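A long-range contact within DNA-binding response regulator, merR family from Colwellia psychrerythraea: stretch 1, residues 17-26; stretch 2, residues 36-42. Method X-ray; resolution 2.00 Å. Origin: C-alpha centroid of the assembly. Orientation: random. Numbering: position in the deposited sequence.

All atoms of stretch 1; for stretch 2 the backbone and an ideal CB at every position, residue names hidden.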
# COMPACT_ATOMS: atom_id res chain seq x y z
N ASP A 17 -1.52 -1.98 12.58
CA ASP A 17 -1.23 -0.96 13.59
C ASP A 17 -2.24 0.17 13.43
O ASP A 17 -2.17 0.95 12.48
CB ASP A 17 0.21 -0.46 13.44
CG ASP A 17 0.66 0.46 14.57
OD1 ASP A 17 -0.17 1.07 15.28
OD2 ASP A 17 1.89 0.58 14.73
N LYS A 18 -3.17 0.27 14.38
CA LYS A 18 -4.27 1.22 14.34
C LYS A 18 -3.85 2.69 14.36
O LYS A 18 -4.35 3.48 13.57
CB LYS A 18 -5.22 0.96 15.51
CG LYS A 18 -6.70 1.03 15.17
CD LYS A 18 -7.26 2.44 15.21
CE LYS A 18 -8.79 2.40 15.10
NZ LYS A 18 -9.37 3.76 14.98
N GLU A 19 -2.94 3.04 15.28
CA GLU A 19 -2.49 4.43 15.43
C GLU A 19 -1.78 4.92 14.18
O GLU A 19 -2.02 6.03 13.72
CB GLU A 19 -1.54 4.54 16.63
CG GLU A 19 -2.22 4.76 17.97
CD GLU A 19 -1.22 5.21 19.05
OE1 GLU A 19 -1.27 4.67 20.18
OE2 GLU A 19 -0.37 6.09 18.75
N PHE A 20 -0.91 4.06 13.64
CA PHE A 20 -0.20 4.32 12.39
C PHE A 20 -1.14 4.37 11.18
O PHE A 20 -0.99 5.24 10.31
CB PHE A 20 0.92 3.30 12.16
CG PHE A 20 1.72 3.58 10.92
CD1 PHE A 20 2.52 4.73 10.83
CD2 PHE A 20 1.66 2.72 9.82
CE1 PHE A 20 3.24 5.00 9.66
CE2 PHE A 20 2.37 2.97 8.65
CZ PHE A 20 3.16 4.11 8.56
N ALA A 21 -2.10 3.44 11.12
CA ALA A 21 -3.08 3.42 10.04
C ALA A 21 -3.92 4.69 9.99
O ALA A 21 -4.31 5.14 8.91
CB ALA A 21 -4.00 2.19 10.14
N ASP A 22 -4.20 5.27 11.17
CA ASP A 22 -5.01 6.49 11.26
C ASP A 22 -4.16 7.70 10.87
O ASP A 22 -4.68 8.67 10.32
CB ASP A 22 -5.57 6.71 12.67
CG ASP A 22 -6.63 5.66 13.08
OD1 ASP A 22 -7.00 4.78 12.27
OD2 ASP A 22 -7.09 5.73 14.24
N MET A 23 -2.86 7.63 11.17
CA MET A 23 -1.92 8.71 10.83
C MET A 23 -1.64 8.75 9.33
O MET A 23 -1.73 9.82 8.71
CB MET A 23 -0.61 8.57 11.63
CG MET A 23 0.59 9.30 10.99
SD MET A 23 2.10 9.29 11.95
CE MET A 23 1.40 9.88 13.52
N LEU A 24 -1.33 7.59 8.76
CA LEU A 24 -1.19 7.45 7.31
C LEU A 24 -2.45 7.89 6.57
O LEU A 24 -2.38 8.53 5.53
CB LEU A 24 -0.81 6.01 6.94
CG LEU A 24 -0.51 5.70 5.47
CD1 LEU A 24 0.62 6.59 4.93
CD2 LEU A 24 -0.15 4.25 5.30
N THR A 25 -3.62 7.54 7.13
CA THR A 25 -4.90 7.91 6.51
C THR A 25 -5.07 9.42 6.53
O THR A 25 -5.45 10.00 5.51
CB THR A 25 -6.13 7.25 7.24
OG1 THR A 25 -6.01 5.82 7.16
CG2 THR A 25 -7.44 7.67 6.61
N GLN A 26 -4.76 10.03 7.67
CA GLN A 26 -4.90 11.48 7.83
C GLN A 26 -3.95 12.24 6.92
O GLN A 26 -4.33 13.21 6.28
CB GLN A 26 -4.62 11.87 9.28
CG GLN A 26 -4.97 13.32 9.60
CD GLN A 26 -6.40 13.64 9.33
OE1 GLN A 26 -7.30 13.09 9.95
NE2 GLN A 26 -6.62 14.56 8.41
N UNK A 36 -11.00 8.85 -1.72
CA UNK A 36 -11.51 8.06 -0.62
C UNK A 36 -10.45 7.06 -0.14
O UNK A 36 -9.85 6.35 -0.92
CB UNK A 36 -12.79 7.33 -1.04
N UNK A 37 -10.20 7.10 1.17
CA UNK A 37 -9.15 6.32 1.78
C UNK A 37 -9.83 5.33 2.69
O UNK A 37 -10.67 5.70 3.49
CB UNK A 37 -8.14 7.19 2.53
N UNK A 38 -9.49 4.05 2.53
CA UNK A 38 -10.04 3.00 3.37
C UNK A 38 -8.93 2.18 4.02
O UNK A 38 -7.82 2.06 3.47
CB UNK A 38 -10.96 2.09 2.55
N UNK A 39 -9.21 1.68 5.22
CA UNK A 39 -8.28 0.83 5.96
C UNK A 39 -8.80 -0.60 6.12
O UNK A 39 -9.95 -0.81 6.49
CB UNK A 39 -8.01 1.44 7.34
N UNK A 40 -7.92 -1.55 5.83
CA UNK A 40 -8.13 -2.93 6.19
C UNK A 40 -7.16 -3.27 7.32
O UNK A 40 -5.92 -3.20 7.16
CB UNK A 40 -7.94 -3.85 4.99
N UNK A 41 -7.72 -3.61 8.49
CA UNK A 41 -6.95 -3.83 9.71
C UNK A 41 -6.51 -5.25 9.90
O UNK A 41 -5.76 -5.55 10.82
CB UNK A 41 -7.77 -3.40 10.93
N UNK A 42 -6.99 -6.14 9.04
CA UNK A 42 -6.71 -7.57 9.20
C UNK A 42 -6.70 -8.22 7.82
O UNK A 42 -7.21 -7.61 6.89
CB UNK A 42 -7.74 -8.24 10.11

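Helix 18-26 and strand 36-40 run nearly antiparallel, at 168° between their directions, with axes 9.2 Å apart at closest approach. The gap is wide enough for side chains to fill. In the strand, alternate positions face the helix.

Position 36 opens the strand, with phi/psi of -99/128. Nothing of stretch 1 lies within 5.5 Å of its ideal CB. The helix therefore sets no demand here, and many side chains would suit, polar ones included. The deposited residue is K36, which makes no contact with stretch 1.

At position 37 the CA-to-CB bond points toward the helix. The ideal CB is 4.2 Å from T25 CG2, and the CA atoms of T25 and position 37 are 6.6 Å apart. What stretch 1 offers is a methyl group. The backbone is extended, at -115/127, which beta-branched residues tolerate well. Valine, isoleucine or threonine would be reasonable, and leucine is possible. The residue is I37. Its CG2 packs against T25 CG2 at 3.8 Å.

Position 38 points away from the helix, and no atom of stretch 1 is near its ideal CB. A polar or charged residue would do, but so would others. It is K38, and it takes no part in the contact.

Position 39 again points toward the helix. Its ideal CB lies 4.8 Å from T25 OG1 and 4.9 Å from A21 CB. Alanine has a small side chain, so there is room for a medium-sized apolar group. T25 OG1 donates to A21 O at 2.5 Å but could still accept, so a side chain with a donor is not excluded. Valine, isoleucine, leucine or methionine would suit, and the extended backbone favours the beta-branched pair. The residue is I39. Its CG2 meets A21 CB at 3.9 Å. Its CD1 reaches T25 OG1 at 3.2 Å, a close contact but not a hydrogen bond, and also lies 3.9 Å from D22 OD1.

Position 40 is out of reach of the helix, and stretch 1 does not limit the choice. The residue is A40, which makes no contact.

Position 41 follows the strand, with phi/psi of -91/-7. Its CA-to-CB bond points sideways, and nothing of stretch 1 is within 5.5 Å of the ideal CB. A short side chain would miss the helix. A long one could turn toward K18, A21 and D22, where there is a methyl group, a carboxylate and a lysine chain. Tyrosine or arginine could reach the carboxylate, lysine only if nearly fully extended. The residue is Y41, with chi1 at -70° (m). Its OH donates a weak hydrogen bond to D22 OD1 at 3.2 Å, near the ring plane. D22 OD2 meanwhile holds K18 NZ at 3.1 Å in a salt bridge. Y41 CE1 lies 4.0 Å from A21 CB, and K18 CE lies 3.5 Å from Y41 OH.

Position 42 is out of reach, with extended angles of -150/164. As the N-cap of a helix just past the stretch, it suits asparagine, aspartate, serine or threonine. The residue is N42, whose side chain caps a backbone N there.

Stretch 2 (36-42) KIKIAYN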
# COMPACT_ATOMS: atom_id res chain seq x y z
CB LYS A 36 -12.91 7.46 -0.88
CG LYS A 36 -13.03 6.37 -1.90
CD LYS A 36 -14.51 6.17 -2.26
CE LYS A 36 -14.93 4.69 -2.25
NZ LYS A 36 -14.21 3.83 -3.24
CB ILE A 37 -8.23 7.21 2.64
CG1 ILE A 37 -7.94 8.54 1.94
CG2 ILE A 37 -6.96 6.47 2.99
CD1 ILE A 37 -6.67 8.60 1.20
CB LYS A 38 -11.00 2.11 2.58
CG LYS A 38 -12.22 2.85 2.01
CD LYS A 38 -13.33 3.03 3.04
CE LYS A 38 -14.37 4.03 2.55
NZ LYS A 38 -15.08 4.69 3.68
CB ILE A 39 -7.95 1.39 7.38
CG1 ILE A 39 -7.55 2.86 7.32
CG2 ILE A 39 -6.84 0.59 8.01
CD1 ILE A 39 -7.71 3.57 8.66
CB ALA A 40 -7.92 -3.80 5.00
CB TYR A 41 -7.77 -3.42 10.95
CG TYR A 41 -7.99 -1.93 11.11
CD1 TYR A 41 -6.95 -1.08 11.46
CD2 TYR A 41 -9.26 -1.39 10.92
CE1 TYR A 41 -7.17 0.29 11.62
CE2 TYR A 41 -9.48 -0.03 11.08
CZ TYR A 41 -8.43 0.80 11.42
OH TYR A 41 -8.68 2.15 11.58
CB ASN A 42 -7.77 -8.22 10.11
CG ASN A 42 -9.17 -8.12 9.55
OD1 ASN A 42 -9.50 -8.72 8.52
ND2 ASN A 42 -10.02 -7.36 10.25
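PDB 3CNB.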